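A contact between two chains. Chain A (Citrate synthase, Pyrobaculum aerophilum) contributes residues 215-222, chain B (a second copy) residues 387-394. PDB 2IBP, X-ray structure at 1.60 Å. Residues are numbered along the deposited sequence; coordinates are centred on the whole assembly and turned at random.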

ATOM      1  N   GLU A 215       1.864  17.814  -0.086  1.00 18.55           N
ATOM      2  CA  GLU A 215       2.974  17.209  -0.805  1.00 25.87           C
ATOM      3  C   GLU A 215       2.911  15.680  -0.807  1.00 11.25           C
ATOM      4  O   GLU A 215       1.850  15.140  -1.102  1.00 16.23           O
ATOM      5  CB  GLU A 215       4.308  17.818  -0.384  1.00 19.72           C
ATOM      6  CG  GLU A 215       4.330  19.310  -0.785  1.00 19.71           C
ATOM      7  CD  GLU A 215       5.632  20.034  -0.520  1.00 27.70           C
ATOM      8  OE1 GLU A 215       6.467  19.566   0.291  1.00 27.92           O
ATOM      9  OE2 GLU A 215       5.782  21.128  -1.098  1.00 26.87           O
ATOM     10  N   VAL A 216       4.027  14.983  -0.564  1.00 14.55           N
ATOM     11  CA  VAL A 216       4.036  13.531  -0.752  1.00 13.11           C
ATOM     12  C   VAL A 216       4.543  12.720   0.439  1.00 10.63           C
ATOM     13  O   VAL A 216       5.671  12.181   0.420  1.00 12.57           O
ATOM     14  CB  VAL A 216       4.844  13.123  -2.017  1.00 13.44           C
ATOM     15  CG1 VAL A 216       4.547  11.658  -2.359  1.00 12.80           C
ATOM     16  CG2 VAL A 216       4.481  14.002  -3.198  1.00 13.32           C
ATOM     17  N   PRO A 217       3.722  12.645   1.497  1.00 10.82           N
ATOM     18  CA  PRO A 217       4.058  11.810   2.639  1.00 12.40           C
ATOM     19  C   PRO A 217       3.901  10.335   2.293  1.00  9.72           C
ATOM     20  O   PRO A 217       3.443   9.983   1.190  1.00  7.94           O
ATOM     21  CB  PRO A 217       3.050  12.234   3.706  1.00 14.77           C
ATOM     22  CG  PRO A 217       1.901  12.773   2.949  1.00 16.09           C
ATOM     23  CD  PRO A 217       2.426  13.328   1.662  1.00 12.31           C
ATOM     24  N   ALA A 218       4.194   9.477   3.255  1.00  9.25           N
ATOM     25  CA  ALA A 218       4.202   8.047   2.998  1.00 10.04           C
ATOM     26  C   ALA A 218       2.877   7.500   2.482  1.00  9.49           C
ATOM     27  O   ALA A 218       2.869   6.613   1.629  1.00  9.69           O
ATOM     28  CB  ALA A 218       4.657   7.282   4.243  1.00 11.39           C
ATOM     29  N   SER A 219       1.751   8.055   2.931  1.00  6.29           N
ATOM     30  CA  SER A 219       0.457   7.549   2.488  1.00  5.66           C
ATOM     31  C   SER A 219       0.252   7.879   1.001  1.00  6.43           C
ATOM     32  O   SER A 219      -0.120   7.033   0.190  1.00  7.99           O
ATOM     33  CB  SER A 219      -0.675   8.103   3.347  1.00 10.87           C
ATOM     34  OG  SER A 219      -0.669   9.505   3.338  1.00  9.19           O
ATOM     35  N   THR A 220       0.561   9.113   0.634  1.00  6.36           N
ATOM     36  CA  THR A 220       0.468   9.529  -0.766  1.00  5.96           C
ATOM     37  C   THR A 220       1.456   8.730  -1.632  1.00  7.12           C
ATOM     38  O   THR A 220       1.144   8.338  -2.749  1.00  9.05           O
ATOM     39  CB  THR A 220       0.703  11.021  -0.880  1.00  8.99           C
ATOM     40  OG1 THR A 220      -0.244  11.696  -0.040  1.00  8.89           O
ATOM     41  CG2 THR A 220       0.560  11.514  -2.300  1.00  9.55           C
ATOM     42  N   PHE A 221       2.629   8.449  -1.074  1.00  7.55           N
ATOM     43  CA  PHE A 221       3.611   7.640  -1.784  1.00  7.61           C
ATOM     44  C   PHE A 221       3.114   6.217  -1.988  1.00  8.90           C
ATOM     45  O   PHE A 221       3.258   5.657  -3.092  1.00  7.63           O
ATOM     46  CB  PHE A 221       4.934   7.661  -1.036  1.00  6.84           C
ATOM     47  CG  PHE A 221       6.069   7.033  -1.780  1.00  7.66           C
ATOM     48  CD1 PHE A 221       6.221   7.232  -3.138  1.00  9.13           C
ATOM     49  CD2 PHE A 221       7.093   6.412  -1.082  1.00 12.81           C
ATOM     50  CE1 PHE A 221       7.291   6.709  -3.804  1.00 11.03           C
ATOM     51  CE2 PHE A 221       8.180   5.895  -1.753  1.00 14.41           C
ATOM     52  CZ  PHE A 221       8.275   6.059  -3.108  1.00 10.61           C
ATOM     53  N   ALA A 222       2.516   5.634  -0.940  1.00  7.17           N
ATOM     54  CA  ALA A 222       1.959   4.276  -1.017  1.00  8.48           C
ATOM     55  C   ALA A 222       0.940   4.211  -2.153  1.00  6.94           C
ATOM     56  O   ALA A 222       0.929   3.263  -2.935  1.00  7.97           O
ATOM     57  CB  ALA A 222       1.301   3.871   0.283  1.00  8.46           C
TER
ATOM     58  N   ARG B 387      13.065   3.706   8.472  1.00 10.28           N
ATOM     59  CA  ARG B 387      13.027   5.129   8.164  1.00  8.57           C
ATOM     60  C   ARG B 387      11.803   5.355   7.297  1.00  6.45           C
ATOM     61  O   ARG B 387      11.661   4.733   6.239  1.00  8.60           O
ATOM     62  CB  ARG B 387      14.276   5.600   7.430  1.00 15.71           C
ATOM     63  CG  ARG B 387      14.283   7.099   7.108  1.00 19.17           C
ATOM     64  CD  ARG B 387      14.251   7.958   8.361  1.00 41.79           C
ATOM     65  NE  ARG B 387      15.371   7.654   9.248  1.00 55.76           N
ATOM     66  CZ  ARG B 387      15.542   8.186  10.455  1.00 66.12           C
ATOM     67  NH1 ARG B 387      14.666   9.059  10.940  1.00 72.27           N
ATOM     68  NH2 ARG B 387      16.596   7.838  11.184  1.00 63.30           N
ATOM     69  N   ILE B 388      10.913   6.216   7.764  1.00  8.75           N
ATOM     70  CA  ILE B 388       9.707   6.540   7.006  1.00  8.16           C
ATOM     71  C   ILE B 388      10.107   7.145   5.661  1.00  9.29           C
ATOM     72  O   ILE B 388      11.050   7.937   5.566  1.00 10.50           O
ATOM     73  CB  ILE B 388       8.792   7.493   7.805  1.00  8.85           C
ATOM     74  CG1 ILE B 388       7.472   7.700   7.078  1.00  8.14           C
ATOM     75  CG2 ILE B 388       9.514   8.828   8.094  1.00 11.98           C
ATOM     76  CD1 ILE B 388       6.467   8.490   7.890  1.00  9.78           C
ATOM     77  N   PHE B 389       9.446   6.688   4.602  1.00  9.97           N
ATOM     78  CA  PHE B 389       9.730   7.200   3.276  1.00  9.95           C
ATOM     79  C   PHE B 389       9.208   8.616   3.123  1.00  9.48           C
ATOM     80  O   PHE B 389       8.028   8.880   3.387  1.00 11.55           O
ATOM     81  CB  PHE B 389       9.173   6.292   2.194  1.00 11.68           C
ATOM     82  CG  PHE B 389       9.949   5.013   2.041  1.00 10.22           C
ATOM     83  CD1 PHE B 389      11.065   4.963   1.222  1.00 12.92           C
ATOM     84  CD2 PHE B 389       9.634   3.908   2.808  1.00 11.13           C
ATOM     85  CE1 PHE B 389      11.810   3.793   1.117  1.00 13.29           C
ATOM     86  CE2 PHE B 389      10.393   2.756   2.740  1.00 10.46           C
ATOM     87  CZ  PHE B 389      11.463   2.692   1.874  1.00 10.94           C
ATOM     88  N   ARG B 390      10.074   9.494   2.624  1.00 11.03           N
ATOM     89  CA  ARG B 390       9.744  10.912   2.458  1.00 10.18           C
ATOM     90  C   ARG B 390      10.212  11.453   1.116  1.00 12.33           C
ATOM     91  O   ARG B 390      11.054  12.351   1.051  1.00 11.34           O
ATOM     92  CB  ARG B 390      10.365  11.696   3.606  1.00 12.62           C
ATOM     93  CG  ARG B 390       9.636  11.503   4.900  1.00 16.43           C
ATOM     94  CD  ARG B 390      10.341  12.162   6.076  1.00 22.48           C
ATOM     95  NE  ARG B 390       9.485  12.132   7.263  1.00 21.75           N
ATOM     96  CZ  ARG B 390       9.902  12.359   8.504  1.00 27.87           C
ATOM     97  NH1 ARG B 390      11.188  12.552   8.756  1.00 37.87           N
ATOM     98  NH2 ARG B 390       9.035  12.305   9.508  1.00 30.73           N
ATOM     99  N   PRO B 391       9.657  10.907   0.032  1.00  9.12           N
ATOM    100  CA  PRO B 391      10.024  11.403  -1.285  1.00  7.76           C
ATOM    101  C   PRO B 391       9.388  12.762  -1.539  1.00 10.96           C
ATOM    102  O   PRO B 391       8.630  13.263  -0.722  1.00 11.04           O
ATOM    103  CB  PRO B 391       9.418  10.376  -2.228  1.00 10.26           C
ATOM    104  CG  PRO B 391       8.175   9.935  -1.533  1.00 13.32           C
ATOM    105  CD  PRO B 391       8.542   9.947  -0.038  1.00 12.78           C
ATOM    106  N   ARG B 392       9.715  13.337  -2.682  1.00 10.94           N
ATOM    107  CA  ARG B 392       9.212  14.655  -3.052  1.00 13.50           C
ATOM    108  C   ARG B 392       8.765  14.685  -4.494  1.00 12.37           C
ATOM    109  O   ARG B 392       9.086  13.820  -5.304  1.00 11.66           O
ATOM    110  CB  ARG B 392      10.326  15.707  -2.969  1.00 18.55           C
ATOM    111  CG  ARG B 392      10.608  16.350  -1.645  1.00 35.81           C
ATOM    112  CD  ARG B 392      11.431  17.611  -1.941  1.00 38.66           C
ATOM    113  NE  ARG B 392      12.569  17.306  -2.817  1.00 46.70           N
ATOM    114  CZ  ARG B 392      13.154  18.172  -3.646  1.00 50.60           C
ATOM    115  NH1 ARG B 392      12.663  19.395  -3.815  1.00 45.79           N
ATOM    116  NH2 ARG B 392      14.193  17.784  -4.380  1.00 48.05           N
ATOM    117  N   ALA B 393       8.039  15.749  -4.803  1.00 10.77           N
ATOM    118  CA  ALA B 393       7.653  16.032  -6.165  1.00 11.09           C
ATOM    119  C   ALA B 393       8.135  17.441  -6.454  1.00 14.56           C
ATOM    120  O   ALA B 393       8.321  18.250  -5.537  1.00 16.26           O
ATOM    121  CB  ALA B 393       6.162  15.938  -6.339  1.00 12.50           C
ATOM    122  N   CYS B 394       8.327  17.727  -7.731  1.00  9.85           N
ATOM    123  CA  CYS B 394       8.744  19.043  -8.173  1.00 12.38           C
ATOM    124  C   CYS B 394       7.493  19.849  -8.523  1.00 11.32           C
ATOM    125  O   CYS B 394       6.775  19.530  -9.475  1.00 11.91           O
ATOM    126  CB  CYS B 394       9.639  18.944  -9.399  1.00 11.14           C
ATOM    127  SG  CYS B 394      10.284  20.555  -9.856  1.00 17.11           S
TER
HETATM  128  O   HOH W   1       6.897  15.580  -0.271  1.00 14.35           O
HETATM  129  O   HOH W   2       6.256  10.424   4.893  1.00 16.05           O

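How does chain B begin its contact with the helix of chain A? Arg387(B) lies out of reach, so Ile388(B) makes the first touch. Its CA-to-CB bond points sideways, but its end comes nearer, and CG1 lies 4.0 Å from CB of Ala218(A); the chain is extended, t at both chi angles. The small methyl of Ala218(A), in the first turn of the helix, also lets the chain B backbone come close: that CB sits 3.8 Å from O of Phe389(B).

What does Phe389(B) add? Its CB points toward chain A and meets CD2 of Phe221(A) at 3.9 Å, at the edge of that ring, while the end of its own side chain leads away. Its carbonyl also serves the contact through water 2, which donates to O of Phe389(B) at 2.8 Å and accepts a weak hydrogen bond from N of Ala218(A), also 2.8 Å.

Why is a proline well placed at 391? The CA-to-CB bond of Arg390(B) points away, and Pro391(B) then sets CG over one face of the Phe221(A) ring. CG of Pro391(B) stands 3.6 Å from the centroid of the Phe221(A) ring, 14° off the normal, a CH-pi contact; the same CG lies 4.1 Å from CG1 of Val216(A). The three buried side chains thus pack without any polar group between them.

How do the backbones meet without a direct hydrogen bond? O of Val216(A) and O of Pro391(B) are 3.4 Å apart, but both are acceptors. Water 1 bridges the backbones instead, accepting from N of Val216(A) and donating to O of Pro391(B), each at 2.9 Å.

Where does the contact end? The CA-to-CB bond of Arg392(B) points away as the strand begins, and the alternation brings Ala393(B) back toward chain A, its CB 4.1 Å from CG2 of Val216(A). Cys394(B) is beyond reach.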